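Local structure of 3-oxoacyl-[acyl-carrier-protein] synthase, mitochondrial (Arabidopsis thaliana, 2IX4) at residues L57-V61 with L224-N229; T344-F350 with R397-L401. The protein catalyses the condensation steps of mitochondrial fatty acid synthesis, adding two carbons from malonyl-ACP to a growing acyl chain. All coordinates share one frame; numbering follows the deposited sequence.

Contact 1: residues L57-V61 with L224-N229; sequences LSSKV and LSTKFN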
loop_
_atom_site.group_PDB
_atom_site.type_symbol
_atom_site.label_atom_id
_atom_site.label_comp_id
_atom_site.label_asym_id
_atom_site.label_seq_id
_atom_site.Cartn_x
_atom_site.Cartn_y
_atom_site.Cartn_z
ATOM N N LEU A 57 22.647 17.954 -4.706
ATOM C CA LEU A 57 21.209 18.169 -4.739
ATOM C C LEU A 57 20.829 19.400 -5.561
ATOM O O LEU A 57 21.159 20.533 -5.200
ATOM C CB LEU A 57 20.654 18.282 -3.315
ATOM C CG LEU A 57 20.971 17.161 -2.320
ATOM C CD1 LEU A 57 20.342 17.481 -0.972
ATOM C CD2 LEU A 57 20.505 15.796 -2.823
ATOM N N SER A 58 20.138 19.161 -6.674
ATOM C CA SER A 58 19.635 20.227 -7.536
ATOM C C SER A 58 18.602 21.079 -6.803
ATOM O O SER A 58 18.618 22.309 -6.896
ATOM C CB SER A 58 19.022 19.631 -8.801
ATOM O OG SER A 58 20.023 19.045 -9.612
ATOM N N SER A 59 17.712 20.413 -6.075
ATOM C CA SER A 59 16.679 21.082 -5.301
ATOM C C SER A 59 17.137 21.242 -3.859
ATOM O O SER A 59 17.421 20.253 -3.185
ATOM C CB SER A 59 15.388 20.270 -5.351
ATOM O OG SER A 59 14.326 20.945 -4.702
ATOM N N LYS A 60 17.210 22.488 -3.395
ATOM C CA LYS A 60 17.684 22.790 -2.041
ATOM C C LYS A 60 16.617 23.514 -1.217
ATOM O O LYS A 60 16.927 24.377 -0.386
ATOM C CB LYS A 60 18.990 23.596 -2.087
ATOM C CG LYS A 60 20.169 22.849 -2.728
ATOM C CD LYS A 60 21.443 23.666 -2.653
ATOM C CE LYS A 60 22.629 22.933 -3.265
ATOM N NZ LYS A 60 22.602 22.936 -4.758
ATOM N N VAL A 61 15.360 23.149 -1.462
ATOM C CA VAL A 61 14.208 23.688 -0.729
ATOM C C VAL A 61 13.280 22.548 -0.318
ATOM O O VAL A 61 13.185 21.535 -1.015
ATOM C CB VAL A 61 13.413 24.765 -1.547
ATOM C CG1 VAL A 61 14.262 26.013 -1.790
ATOM C CG2 VAL A 61 12.893 24.199 -2.877
ATOM N N LEU A 224 11.611 17.992 -9.199
ATOM C CA LEU A 224 11.724 19.025 -8.160
ATOM C C LEU A 224 12.082 20.417 -8.671
ATOM O O LEU A 224 12.760 20.567 -9.691
ATOM C CB LEU A 224 12.731 18.603 -7.081
ATOM C CG LEU A 224 12.478 17.323 -6.274
ATOM C CD1 LEU A 224 13.485 17.187 -5.140
ATOM C CD2 LEU A 224 11.061 17.269 -5.726
ATOM N N SER A 225 11.618 21.427 -7.937
ATOM C CA SER A 225 11.978 22.825 -8.166
ATOM C C SER A 225 13.463 23.051 -7.872
ATOM O O SER A 225 13.965 22.593 -6.845
ATOM C CB SER A 225 11.130 23.722 -7.263
ATOM O OG SER A 225 11.529 25.077 -7.350
ATOM N N THR A 226 14.160 23.756 -8.764
ATOM C CA THR A 226 15.603 23.990 -8.610
ATOM C C THR A 226 16.045 25.460 -8.710
ATOM O O THR A 226 17.061 25.840 -8.123
ATOM C CB THR A 226 16.446 23.163 -9.624
ATOM O OG1 THR A 226 16.288 23.699 -10.942
ATOM C CG2 THR A 226 16.045 21.688 -9.612
ATOM N N LYS A 227 15.296 26.277 -9.448
ATOM C CA LYS A 227 15.726 27.650 -9.747
ATOM C C LYS A 227 15.335 28.708 -8.704
ATOM O O LYS A 227 15.673 29.885 -8.858
ATOM C CB LYS A 227 15.265 28.070 -11.151
ATOM C CG LYS A 227 13.796 28.461 -11.275
ATOM C CD LYS A 227 13.356 28.377 -12.727
ATOM C CE LYS A 227 12.045 29.095 -12.976
ATOM N NZ LYS A 227 12.268 30.523 -13.324
ATOM N N PHE A 228 14.639 28.286 -7.650
ATOM C CA PHE A 228 14.227 29.197 -6.581
ATOM C C PHE A 228 14.908 28.888 -5.249
ATOM O O PHE A 228 14.355 29.176 -4.183
ATOM C CB PHE A 228 12.702 29.174 -6.400
ATOM C CG PHE A 228 11.931 29.595 -7.619
ATOM C CD1 PHE A 228 11.213 28.660 -8.358
ATOM C CD2 PHE A 228 11.913 30.929 -8.023
ATOM C CE1 PHE A 228 10.493 29.044 -9.491
ATOM C CE2 PHE A 228 11.197 31.324 -9.156
ATOM C CZ PHE A 228 10.485 30.378 -9.890
ATOM N N ASN A 229 16.106 28.309 -5.307
ATOM C CA ASN A 229 16.836 27.921 -4.093
ATOM C C ASN A 229 17.217 29.099 -3.186
ATOM O O ASN A 229 17.320 28.940 -1.963
ATOM C CB ASN A 229 18.067 27.070 -4.440
ATOM C CG ASN A 229 17.699 25.667 -4.919
ATOM O OD1 ASN A 229 16.596 25.175 -4.670
ATOM N ND2 ASN A 229 18.632 25.013 -5.602
HETATM O O HOH W 1 18.410 26.652 -0.562
HETATM O O HOH W 2 21.667 25.775 -5.945
#

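Contact 2: residues T344-F350 with R397-L401; sequences TSGTLAF and RFMPL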
loop_
_atom_site.group_PDB
_atom_site.type_symbol
_atom_site.label_atom_id
_atom_site.label_comp_id
_atom_site.label_asym_id
_atom_site.label_seq_id
_atom_site.Cartn_x
_atom_site.Cartn_y
_atom_site.Cartn_z
ATOM N N THR A 344 -15.471 27.862 -16.819
ATOM C CA THR A 344 -15.053 28.930 -17.735
ATOM C C THR A 344 -15.765 30.265 -17.496
ATOM O O THR A 344 -15.305 31.305 -17.971
ATOM C CB THR A 344 -15.220 28.523 -19.220
ATOM O OG1 THR A 344 -16.597 28.241 -19.493
ATOM C CG2 THR A 344 -14.371 27.297 -19.548
ATOM N N SER A 345 -16.882 30.230 -16.770
ATOM C CA SER A 345 -17.620 31.446 -16.417
ATOM C C SER A 345 -17.062 32.097 -15.151
ATOM O O SER A 345 -17.394 33.242 -14.837
ATOM C CB SER A 345 -19.112 31.145 -16.236
ATOM O OG SER A 345 -19.339 30.328 -15.097
ATOM N N GLY A 346 -16.222 31.361 -14.430
ATOM C CA GLY A 346 -15.625 31.847 -13.192
ATOM C C GLY A 346 -16.426 31.502 -11.950
ATOM O O GLY A 346 -16.077 31.925 -10.847
ATOM N N THR A 347 -17.497 30.730 -12.132
ATOM C CA THR A 347 -18.359 30.306 -11.027
ATOM C C THR A 347 -17.645 29.317 -10.103
ATOM O O THR A 347 -17.745 29.426 -8.879
ATOM C CB THR A 347 -19.684 29.689 -11.537
ATOM O OG1 THR A 347 -20.305 30.581 -12.471
ATOM C CG2 THR A 347 -20.646 29.427 -10.379
ATOM N N LEU A 348 -16.929 28.359 -10.692
ATOM C CA LEU A 348 -16.195 27.362 -9.916
ATOM C C LEU A 348 -14.974 27.970 -9.233
ATOM O O LEU A 348 -14.141 28.611 -9.882
ATOM C CB LEU A 348 -15.772 26.174 -10.798
ATOM C CG LEU A 348 -14.895 25.082 -10.166
ATOM C CD1 LEU A 348 -15.681 24.205 -9.186
ATOM C CD2 LEU A 348 -14.242 24.225 -11.237
ATOM N N ALA A 349 -14.884 27.766 -7.921
ATOM C CA ALA A 349 -13.703 28.142 -7.156
ATOM C C ALA A 349 -12.746 26.963 -7.110
ATOM O O ALA A 349 -13.148 25.846 -6.787
ATOM C CB ALA A 349 -14.089 28.567 -5.745
ATOM N N PHE A 350 -11.486 27.207 -7.452
ATOM C CA PHE A 350 -10.463 26.175 -7.333
ATOM C C PHE A 350 -9.097 26.750 -6.984
ATOM O O PHE A 350 -8.767 27.872 -7.364
ATOM C CB PHE A 350 -10.401 25.287 -8.586
ATOM C CG PHE A 350 -9.920 25.994 -9.815
ATOM C CD1 PHE A 350 -8.596 25.882 -10.221
ATOM C CD2 PHE A 350 -10.795 26.757 -10.583
ATOM C CE1 PHE A 350 -8.146 26.529 -11.365
ATOM C CE2 PHE A 350 -10.354 27.411 -11.730
ATOM C CZ PHE A 350 -9.028 27.296 -12.120
ATOM N N ARG A 397 -11.932 34.987 -16.282
ATOM C CA ARG A 397 -12.965 34.210 -15.598
ATOM C C ARG A 397 -12.440 32.872 -15.060
ATOM O O ARG A 397 -12.528 32.603 -13.859
ATOM C CB ARG A 397 -14.171 33.999 -16.519
ATOM C CG ARG A 397 -15.034 35.243 -16.698
ATOM C CD ARG A 397 -15.933 35.149 -17.921
ATOM N NE ARG A 397 -15.184 35.318 -19.169
ATOM C CZ ARG A 397 -15.048 34.382 -20.106
ATOM N NH1 ARG A 397 -15.620 33.191 -19.961
ATOM N NH2 ARG A 397 -14.343 34.641 -21.201
ATOM N N PHE A 398 -11.902 32.044 -15.954
ATOM C CA PHE A 398 -11.337 30.748 -15.576
ATOM C C PHE A 398 -9.947 30.944 -14.970
ATOM O O PHE A 398 -8.965 31.105 -15.693
ATOM C CB PHE A 398 -11.298 29.808 -16.789
ATOM C CG PHE A 398 -10.770 28.435 -16.485
ATOM C CD1 PHE A 398 -11.303 27.680 -15.443
ATOM C CD2 PHE A 398 -9.751 27.887 -17.255
ATOM C CE1 PHE A 398 -10.818 26.409 -15.164
ATOM C CE2 PHE A 398 -9.259 26.619 -16.983
ATOM C CZ PHE A 398 -9.794 25.877 -15.937
ATOM N N MET A 399 -9.882 30.931 -13.640
ATOM C CA MET A 399 -8.697 31.369 -12.902
ATOM C C MET A 399 -8.679 30.771 -11.493
ATOM O O MET A 399 -9.699 30.799 -10.802
ATOM C CB MET A 399 -8.693 32.904 -12.821
ATOM C CG MET A 399 -7.465 33.542 -12.184
ATOM S SD MET A 399 -5.963 33.381 -13.176
ATOM C CE MET A 399 -6.276 34.507 -14.532
ATOM N N PRO A 400 -7.522 30.227 -11.057
ATOM C CA PRO A 400 -7.421 29.737 -9.682
ATOM C C PRO A 400 -7.449 30.880 -8.670
ATOM O O PRO A 400 -7.052 31.999 -9.000
ATOM C CB PRO A 400 -6.059 29.039 -9.655
ATOM C CG PRO A 400 -5.269 29.706 -10.729
ATOM C CD PRO A 400 -6.264 30.030 -11.805
ATOM N N LEU A 401 -7.912 30.590 -7.457
ATOM C CA LEU A 401 -7.985 31.588 -6.392
ATOM C C LEU A 401 -6.594 32.017 -5.955
ATOM O O LEU A 401 -5.719 31.177 -5.755
ATOM C CB LEU A 401 -8.755 31.047 -5.181
ATOM C CG LEU A 401 -10.205 30.571 -5.329
ATOM C CD1 LEU A 401 -10.719 30.079 -3.983
ATOM C CD2 LEU A 401 -11.123 31.651 -5.885
HETATM O O HOH W 3 -12.896 33.135 -11.236
HETATM O O HOH W 4 -11.309 29.828 -8.851
#

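Contact 1: residues L57-V61 with L224-N229
Leu224 meets Ser59 where two loops of the thiolase-like ketosynthase fold run together: the 57-61 loop, which leads from helix 47-55 into strand 61-63, and the 224-229 loop, which follows helix 212-220. Both CB and CD1 of Leu224 lie against the CB of Ser59, CD1 at 3.6 Å, so the leucine branch covers the flank of the small serine. Leu224 is buried and also packs on Phe218, a residue of the hexanoic acid pocket; its side chain is about 8 Å from a bound hexanoic acid.

Ser225 offers its carbonyl oxygen to the Ser59 hydroxyl. With Ser59 OG turned anti to its own nitrogen (chi1 -175°), the hydroxyl reaches Ser225 O at 2.7 Å, in the carbonyl plane, and thus has a partner although the serine is buried. Ser225 OG itself turns to Asp244, whose carboxylate also takes the backbone N-H groups of Thr226 and Lys227 and so ties down this part of the loop.

Thr226 applies its methyl to the 57-61 loop, CG2 lying 3.7 Å from Ser58 CB, at the exposed margin. The carbonyl of Phe228 is approached by the Val61 methyl CG1.

The Asn229 amide bonds two backbone groups of 57-61. Its ND2 donates to Ser58 O at 3.0 Å, a nearly straight bond (163°) with Ser58 O in the plane of the Asn229 amide, and water 2 ties ND2 to the Lys60 ammonium, which is also bonded to Leu57 O. Bonds to Ser58 O and from Lys60 N together fix the rotation of the amide. Water 1 spans Lys60 O and Asn229 O. Lys60 N donates to Asn229 OD1 at 3.0 Å from above the carbonyl plane.

Contact 2: residues T344-F350 with R397-L401
The backbones of Phe350 and Leu401 are joined by one direct hydrogen bond, Leu401 N to Phe350 O at 2.9 Å, and beside it water 4 links Leu348 O and Phe350 N to Met399 O. The Phe350 ring packs against Phe398, Met399 and Pro400. Its CG sits between the backbone N and the carbonyl carbon (chi1 67°), which brings the ring back against the 397-401 loop although its CB sets off away from it. Pro400 CA lies over one face of the ring, 3.9 Å from its centroid, a CH-pi contact, and Pro400 CB touches CE1. On the Phe398 side the two rings meet obliquely, planes at 36°, with CE2 of Phe350 3.6 Å from CE1 of Phe398. Replacing Phe350 by an alanine is likely to open a gap against Pro400 CA and to leave the Phe398 ring without this aromatic neighbour. Nearer the surface, Arg397 runs alongside the end of helix 341-344, its NH1 2.8 Å from Thr344 O. Gly346 brings its CA to 3.3 Å from Arg397 O; with positive phi after the helix, it occupies a spot where a CB would crowd that oxygen. The arrangement seats the 397-401 loop on the connection from helix 341-344 into strand 349-351, an edge strand paired in parallel with 316-318, consistent with the layered alpha/beta thiolase fold.

Overall arrangement
Contacts 1 and 2 lie in different parts of one ketosynthase chain, their centres 30 Å apart and their nearest atoms about 16 Å, and they share no element. Both are partly buried and pass from interior to solvent. Contact 1 joins two loops, and its grip is chiefly polar: hydroxyl and amide groups hold backbone atoms, while Leu224 also packs on Phe218 of the acyl pocket. Contact 2 anchors a loop to a strand of the central sheet, and its core is aromatic and apolar, with backbone and water bonds around it and an arginine at the exposed end. The Phe350 side chain is about 10 Å from the bound potassium ion.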